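L-Ala-D/L-Glu Epimerase (Escherichia coli, PDB 1JPD) belongs to the enolase superfamily, pairing a mandelate racemase/muconate lactonizing enzyme-type N-terminal domain with a C-terminal TIM-barrel-like domain. Local coordinates at residues L280-I286 with L301-L307; L143-A148 with T318-L322. One frame throughout, in Å; residues are numbered along the deposited sequence.

Interaction 1: L280-I286 with L301-L307; sequences LCTSRAI and LDGPTWL
Ile-286 and Pro-304 reach toward each other where two loops of the enolase-family barrel meet: the one that leads from strand 273-276 into helix 283-289, and the 3-10 turn that follows strand 298-299. The proline ring is the main bump. Pro-304 CG lies 3.4 Å from Ile-286 CG1, its CD faces Ile-286 CD1 and, more distantly, Cys-281 SG, and the hollow it enters is closed by the backbone of Thr-282 and Ser-283. With CG1 beside the backbone N (chi1 -55°) and CG2 anti to it, Ile-286 splits its branches: CG1 goes to the proline, CG2 to Leu-301 CB, and CD1 lies between Pro-304 CD and Leu-301 O. Gly-303 has no side chain where Cys-281 SG comes near; its CA is 4.7 Å from Leu-280 CA. Leu-307 CD1 and Pro-304 CA both pack against Cys-281 O, the latter as a CA-H...O contact of 3.2 Å. Thr-282 caps the helix through OG1, which also bonds Glu-47 of strand 42-48. Toward the more exposed end, Leu-280 crosses Trp-306 at about a right angle, Leu-280 CD2 lying 3.5 Å from Trp-306 CB. Trp-306 NE1 donates to Asp-302 OD2 at 3.1 Å, meeting it from above the carboxylate plane.

Interaction 2: L143-A148 with T318-L322; sequences LWQAGA and TTGEL
Thr-319 sets its side chain against the end of helix 133-145, and this one knob makes most of the contact between a helix terminus and a hairpin turn in the barrel domain. The side-chain packing is van der Waals, methyl against methyl and against carbonyl oxygens. OG1 lies beside the backbone N (chi1 -62°), which puts CG2 anti to it and into the shallow hollow formed by Ala-146 and Ala-148 and floored by the carbonyl oxygens of Leu-143 and Ala-146. Thr-319 CG2 lies 3.6 Å from Ala-146 CB and 3.9 Å from Ala-148 CB, with Leu-143 O also at its side. Thr-319 CB rests near Ala-146 O, while OG1 passes alongside the methyl of Ala-146. Backbone packing comes next: the CA atoms of Ala-148 and Gly-320 are 4.0 Å apart, and Thr-319 O faces the peptide between Gly-147 and Ala-148.

No hydrogen bond crosses between the segments; each instead holds its own shape. A Schellman motif ends the helix, Ala-148 N bonding Leu-143 O at 2.9 Å and Gly-147 N bonding Trp-144 O at 3.2 Å, with Gly-147 at positive phi (117°). Across from it, a type II turn closes the two-residue hairpin, Glu-321 N donating to Thr-318 O at 2.7 Å, and Gly-320 takes the positive-phi position of the turn.

The hairpin joins strands 316-318 and 321-323. The second of these runs antiparallel beside strand 121-128, to which Gly-320 is held by Gln-126 OE1 and the backbone of Thr-124, while 143-148 links helix 133-145 to the neighbouring strand 150-154.

Interaction 1 is a mostly buried contact, its centre about 10 Å from the centre of the chain, whereas interaction 2, its centre about 19 Å from that point, is only partly buried and half the size (215 against 435 Å²). Neither has a hydrogen bond between its segments, but the fillings differ: branched aliphatic chains and a proline ring in the first, small alanines, glycines and one threonine methyl in the second. Interaction 1 also borders the N-terminal domain, where Arg-284 forms salt bridges with Glu-12 and Glu-47; interaction 2 joins two elements of the barrel domain. Leu-322, just past the turn of interaction 2, touches interaction 1, Leu-322 CD2 lying 4.0 Å from Leu-301 CD1 and close to Ile-286 CG2.

Interaction 1: L280-I286 with L301-L307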
loop_
_atom_site.group_PDB
_atom_site.type_symbol
_atom_site.label_atom_id
_atom_site.label_comp_id
_atom_site.label_asym_id
_atom_site.label_seq_id
_atom_site.Cartn_x
_atom_site.Cartn_y
_atom_site.Cartn_z
ATOM N N LEU A 280 4.856 3.500 -5.191
ATOM C CA LEU A 280 5.025 3.531 -6.641
ATOM C C LEU A 280 5.822 2.250 -6.903
ATOM O O LEU A 280 6.833 2.006 -6.250
ATOM C CB LEU A 280 5.824 4.767 -7.070
ATOM C CG LEU A 280 5.058 6.088 -7.001
ATOM C CD1 LEU A 280 5.969 7.233 -7.387
ATOM C CD2 LEU A 280 3.857 6.022 -7.930
ATOM N N CYS A 281 5.374 1.431 -7.847
ATOM C CA CYS A 281 6.043 0.162 -8.107
ATOM C C CYS A 281 5.633 -0.445 -9.446
ATOM O O CYS A 281 4.828 0.133 -10.170
ATOM C CB CYS A 281 5.672 -0.816 -6.989
ATOM S SG CYS A 281 3.857 -1.081 -6.866
ATOM N N THR A 282 6.193 -1.608 -9.769
ATOM C CA THR A 282 5.832 -2.303 -11.006
ATOM C C THR A 282 4.811 -3.359 -10.598
ATOM O O THR A 282 4.566 -3.558 -9.398
ATOM C CB THR A 282 7.026 -3.026 -11.662
ATOM O OG1 THR A 282 7.341 -4.204 -10.913
ATOM C CG2 THR A 282 8.239 -2.120 -11.720
ATOM N N SER A 283 4.225 -4.040 -11.581
ATOM C CA SER A 283 3.229 -5.065 -11.285
ATOM C C SER A 283 3.745 -6.118 -10.311
ATOM O O SER A 283 2.965 -6.718 -9.570
ATOM C CB SER A 283 2.758 -5.741 -12.570
ATOM O OG SER A 283 2.030 -4.834 -13.377
ATOM N N ARG A 284 5.059 -6.330 -10.299
ATOM C CA ARG A 284 5.656 -7.321 -9.414
ATOM C C ARG A 284 5.264 -7.113 -7.960
ATOM O O ARG A 284 4.977 -8.071 -7.248
ATOM C CB ARG A 284 7.184 -7.304 -9.544
ATOM C CG ARG A 284 7.718 -8.022 -10.790
ATOM C CD ARG A 284 9.238 -7.978 -10.855
ATOM N NE ARG A 284 9.711 -6.600 -10.795
ATOM C CZ ARG A 284 10.754 -6.129 -11.467
ATOM N NH1 ARG A 284 11.455 -6.932 -12.257
ATOM N NH2 ARG A 284 11.074 -4.845 -11.372
ATOM N N ALA A 285 5.236 -5.860 -7.522
ATOM C CA ALA A 285 4.889 -5.556 -6.138
ATOM C C ALA A 285 3.401 -5.717 -5.850
ATOM O O ALA A 285 3.023 -6.115 -4.751
ATOM C CB ALA A 285 5.347 -4.141 -5.774
ATOM N N ILE A 286 2.554 -5.406 -6.827
ATOM C CA ILE A 286 1.120 -5.544 -6.623
ATOM C C ILE A 286 0.795 -7.034 -6.505
ATOM O O ILE A 286 0.115 -7.455 -5.565
ATOM C CB ILE A 286 0.320 -4.919 -7.785
ATOM C CG1 ILE A 286 0.730 -3.459 -7.971
ATOM C CG2 ILE A 286 -1.163 -4.964 -7.476
ATOM C CD1 ILE A 286 0.570 -2.614 -6.703
ATOM N N LEU A 301 -4.207 -0.247 -5.136
ATOM C CA LEU A 301 -3.081 -0.929 -5.768
ATOM C C LEU A 301 -2.690 -0.446 -7.156
ATOM O O LEU A 301 -1.983 -1.158 -7.868
ATOM C CB LEU A 301 -3.382 -2.426 -5.865
ATOM C CG LEU A 301 -3.828 -3.176 -4.608
ATOM C CD1 LEU A 301 -4.390 -4.543 -4.997
ATOM C CD2 LEU A 301 -2.650 -3.320 -3.655
ATOM N N ASP A 302 -3.111 0.748 -7.554
ATOM C CA ASP A 302 -2.775 1.197 -8.899
ATOM C C ASP A 302 -1.389 1.824 -9.071
ATOM O O ASP A 302 -1.124 2.494 -10.065
ATOM C CB ASP A 302 -3.872 2.138 -9.447
ATOM C CG ASP A 302 -3.859 3.522 -8.809
ATOM O OD1 ASP A 302 -4.672 4.363 -9.250
ATOM O OD2 ASP A 302 -3.052 3.774 -7.885
ATOM N N GLY A 303 -0.496 1.591 -8.118
ATOM C CA GLY A 303 0.844 2.142 -8.231
ATOM C C GLY A 303 1.449 2.006 -9.624
ATOM O O GLY A 303 1.970 2.978 -10.168
ATOM N N PRO A 304 1.393 0.817 -10.237
ATOM C CA PRO A 304 1.965 0.653 -11.575
ATOM C C PRO A 304 1.466 1.628 -12.645
ATOM O O PRO A 304 2.228 1.995 -13.536
ATOM C CB PRO A 304 1.623 -0.795 -11.926
ATOM C CG PRO A 304 1.641 -1.473 -10.585
ATOM C CD PRO A 304 0.900 -0.471 -9.716
ATOM N N THR A 305 0.204 2.048 -12.569
ATOM C CA THR A 305 -0.339 2.960 -13.581
ATOM C C THR A 305 0.336 4.327 -13.568
ATOM O O THR A 305 0.186 5.104 -14.509
ATOM C CB THR A 305 -1.881 3.168 -13.435
ATOM O OG1 THR A 305 -2.169 3.848 -12.208
ATOM C CG2 THR A 305 -2.615 1.830 -13.442
ATOM N N TRP A 306 1.084 4.616 -12.507
ATOM C CA TRP A 306 1.769 5.897 -12.404
ATOM C C TRP A 306 3.084 5.872 -13.170
ATOM O O TRP A 306 3.735 6.905 -13.328
ATOM C CB TRP A 306 2.042 6.262 -10.933
ATOM C CG TRP A 306 0.801 6.430 -10.093
ATOM C CD1 TRP A 306 -0.027 5.440 -9.640
ATOM C CD2 TRP A 306 0.227 7.662 -9.646
ATOM N NE1 TRP A 306 -1.082 5.979 -8.941
ATOM C CE2 TRP A 306 -0.951 7.342 -8.927
ATOM C CE3 TRP A 306 0.592 9.009 -9.780
ATOM C CZ2 TRP A 306 -1.768 8.319 -8.348
ATOM C CZ3 TRP A 306 -0.226 9.987 -9.201
ATOM C CH2 TRP A 306 -1.391 9.632 -8.494
ATOM N N LEU A 307 3.486 4.697 -13.640
ATOM C CA LEU A 307 4.734 4.586 -14.382
ATOM C C LEU A 307 4.465 4.652 -15.884
ATOM O O LEU A 307 3.466 4.107 -16.364
ATOM C CB LEU A 307 5.444 3.271 -14.054
ATOM C CG LEU A 307 5.587 2.842 -12.595
ATOM C CD1 LEU A 307 6.524 1.659 -12.541
ATOM C CD2 LEU A 307 6.131 3.958 -11.751
#

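Interaction 2: L143-A148 with T318-L322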
loop_
_atom_site.group_PDB
_atom_site.type_symbol
_atom_site.label_atom_id
_atom_site.label_comp_id
_atom_site.label_asym_id
_atom_site.label_seq_id
_atom_site.Cartn_x
_atom_site.Cartn_y
_atom_site.Cartn_z
ATOM N N LEU A 143 -13.689 10.536 -13.988
ATOM C CA LEU A 143 -13.179 9.256 -13.512
ATOM C C LEU A 143 -14.340 8.337 -13.155
ATOM O O LEU A 143 -14.237 7.119 -13.293
ATOM C CB LEU A 143 -12.253 9.461 -12.305
ATOM C CG LEU A 143 -10.988 10.275 -12.611
ATOM C CD1 LEU A 143 -10.186 10.519 -11.343
ATOM C CD2 LEU A 143 -10.142 9.526 -13.634
ATOM N N TRP A 144 -15.449 8.917 -12.697
ATOM C CA TRP A 144 -16.627 8.122 -12.348
ATOM C C TRP A 144 -17.250 7.568 -13.627
ATOM O O TRP A 144 -17.695 6.419 -13.663
ATOM C CB TRP A 144 -17.651 8.972 -11.581
ATOM C CG TRP A 144 -19.013 8.334 -11.484
ATOM C CD1 TRP A 144 -20.091 8.572 -12.294
ATOM C CD2 TRP A 144 -19.418 7.310 -10.571
ATOM N NE1 TRP A 144 -21.135 7.758 -11.942
ATOM C CE2 TRP A 144 -20.752 6.973 -10.887
ATOM C CE3 TRP A 144 -18.784 6.645 -9.515
ATOM C CZ2 TRP A 144 -21.464 5.995 -10.185
ATOM C CZ3 TRP A 144 -19.494 5.669 -8.813
ATOM C CH2 TRP A 144 -20.820 5.356 -9.153
ATOM N N GLN A 145 -17.259 8.392 -14.674
ATOM C CA GLN A 145 -17.799 8.007 -15.978
ATOM C C GLN A 145 -16.948 6.895 -16.592
ATOM O O GLN A 145 -17.477 5.982 -17.222
ATOM C CB GLN A 145 -17.799 9.204 -16.939
ATOM C CG GLN A 145 -18.560 10.427 -16.453
ATOM C CD GLN A 145 -20.048 10.345 -16.710
ATOM O OE1 GLN A 145 -20.728 9.424 -16.251
ATOM N NE2 GLN A 145 -20.567 11.318 -17.451
ATOM N N ALA A 146 -15.631 6.983 -16.406
ATOM C CA ALA A 146 -14.698 5.999 -16.953
ATOM C C ALA A 146 -14.707 4.654 -16.222
ATOM O O ALA A 146 -14.022 3.715 -16.637
ATOM C CB ALA A 146 -13.284 6.582 -16.982
ATOM N N GLY A 147 -15.472 4.561 -15.134
ATOM C CA GLY A 147 -15.572 3.303 -14.412
ATOM C C GLY A 147 -15.088 3.230 -12.975
ATOM O O GLY A 147 -15.226 2.184 -12.338
ATOM N N ALA A 148 -14.532 4.314 -12.444
ATOM C CA ALA A 148 -14.034 4.288 -11.073
ATOM C C ALA A 148 -15.144 4.453 -10.044
ATOM O O ALA A 148 -15.746 5.518 -9.935
ATOM C CB ALA A 148 -12.986 5.366 -10.883
ATOM N N THR A 318 -7.697 -0.762 -15.699
ATOM C CA THR A 318 -8.595 0.122 -16.451
ATOM C C THR A 318 -9.033 1.110 -15.374
ATOM O O THR A 318 -8.925 0.802 -14.182
ATOM C CB THR A 318 -9.832 -0.610 -17.014
ATOM O OG1 THR A 318 -10.641 -1.108 -15.936
ATOM C CG2 THR A 318 -9.402 -1.757 -17.911
ATOM N N THR A 319 -9.519 2.283 -15.767
ATOM C CA THR A 319 -9.919 3.283 -14.776
ATOM C C THR A 319 -10.689 2.713 -13.570
ATOM O O THR A 319 -11.833 2.271 -13.695
ATOM C CB THR A 319 -10.758 4.417 -15.420
ATOM O OG1 THR A 319 -9.974 5.109 -16.406
ATOM C CG2 THR A 319 -11.192 5.416 -14.357
ATOM N N GLY A 320 -10.038 2.712 -12.407
ATOM C CA GLY A 320 -10.666 2.225 -11.192
ATOM C C GLY A 320 -10.734 0.722 -11.019
ATOM O O GLY A 320 -11.352 0.235 -10.063
ATOM N N GLU A 321 -10.107 -0.031 -11.917
ATOM C CA GLU A 321 -10.150 -1.484 -11.798
ATOM C C GLU A 321 -8.843 -2.206 -12.089
ATOM O O GLU A 321 -8.026 -1.770 -12.899
ATOM C CB GLU A 321 -11.230 -2.062 -12.717
ATOM C CG GLU A 321 -12.568 -1.366 -12.636
ATOM C CD GLU A 321 -13.630 -2.055 -13.463
ATOM O OE1 GLU A 321 -13.349 -2.395 -14.634
ATOM O OE2 GLU A 321 -14.749 -2.248 -12.940
ATOM N N LEU A 322 -8.671 -3.332 -11.413
ATOM C CA LEU A 322 -7.510 -4.179 -11.588
ATOM C C LEU A 322 -8.085 -5.514 -12.028
ATOM O O LEU A 322 -8.789 -6.171 -11.258
ATOM C CB LEU A 322 -6.757 -4.334 -10.264
ATOM C CG LEU A 322 -5.677 -5.413 -10.238
ATOM C CD1 LEU A 322 -4.651 -5.153 -11.330
ATOM C CD2 LEU A 322 -5.029 -5.434 -8.869
#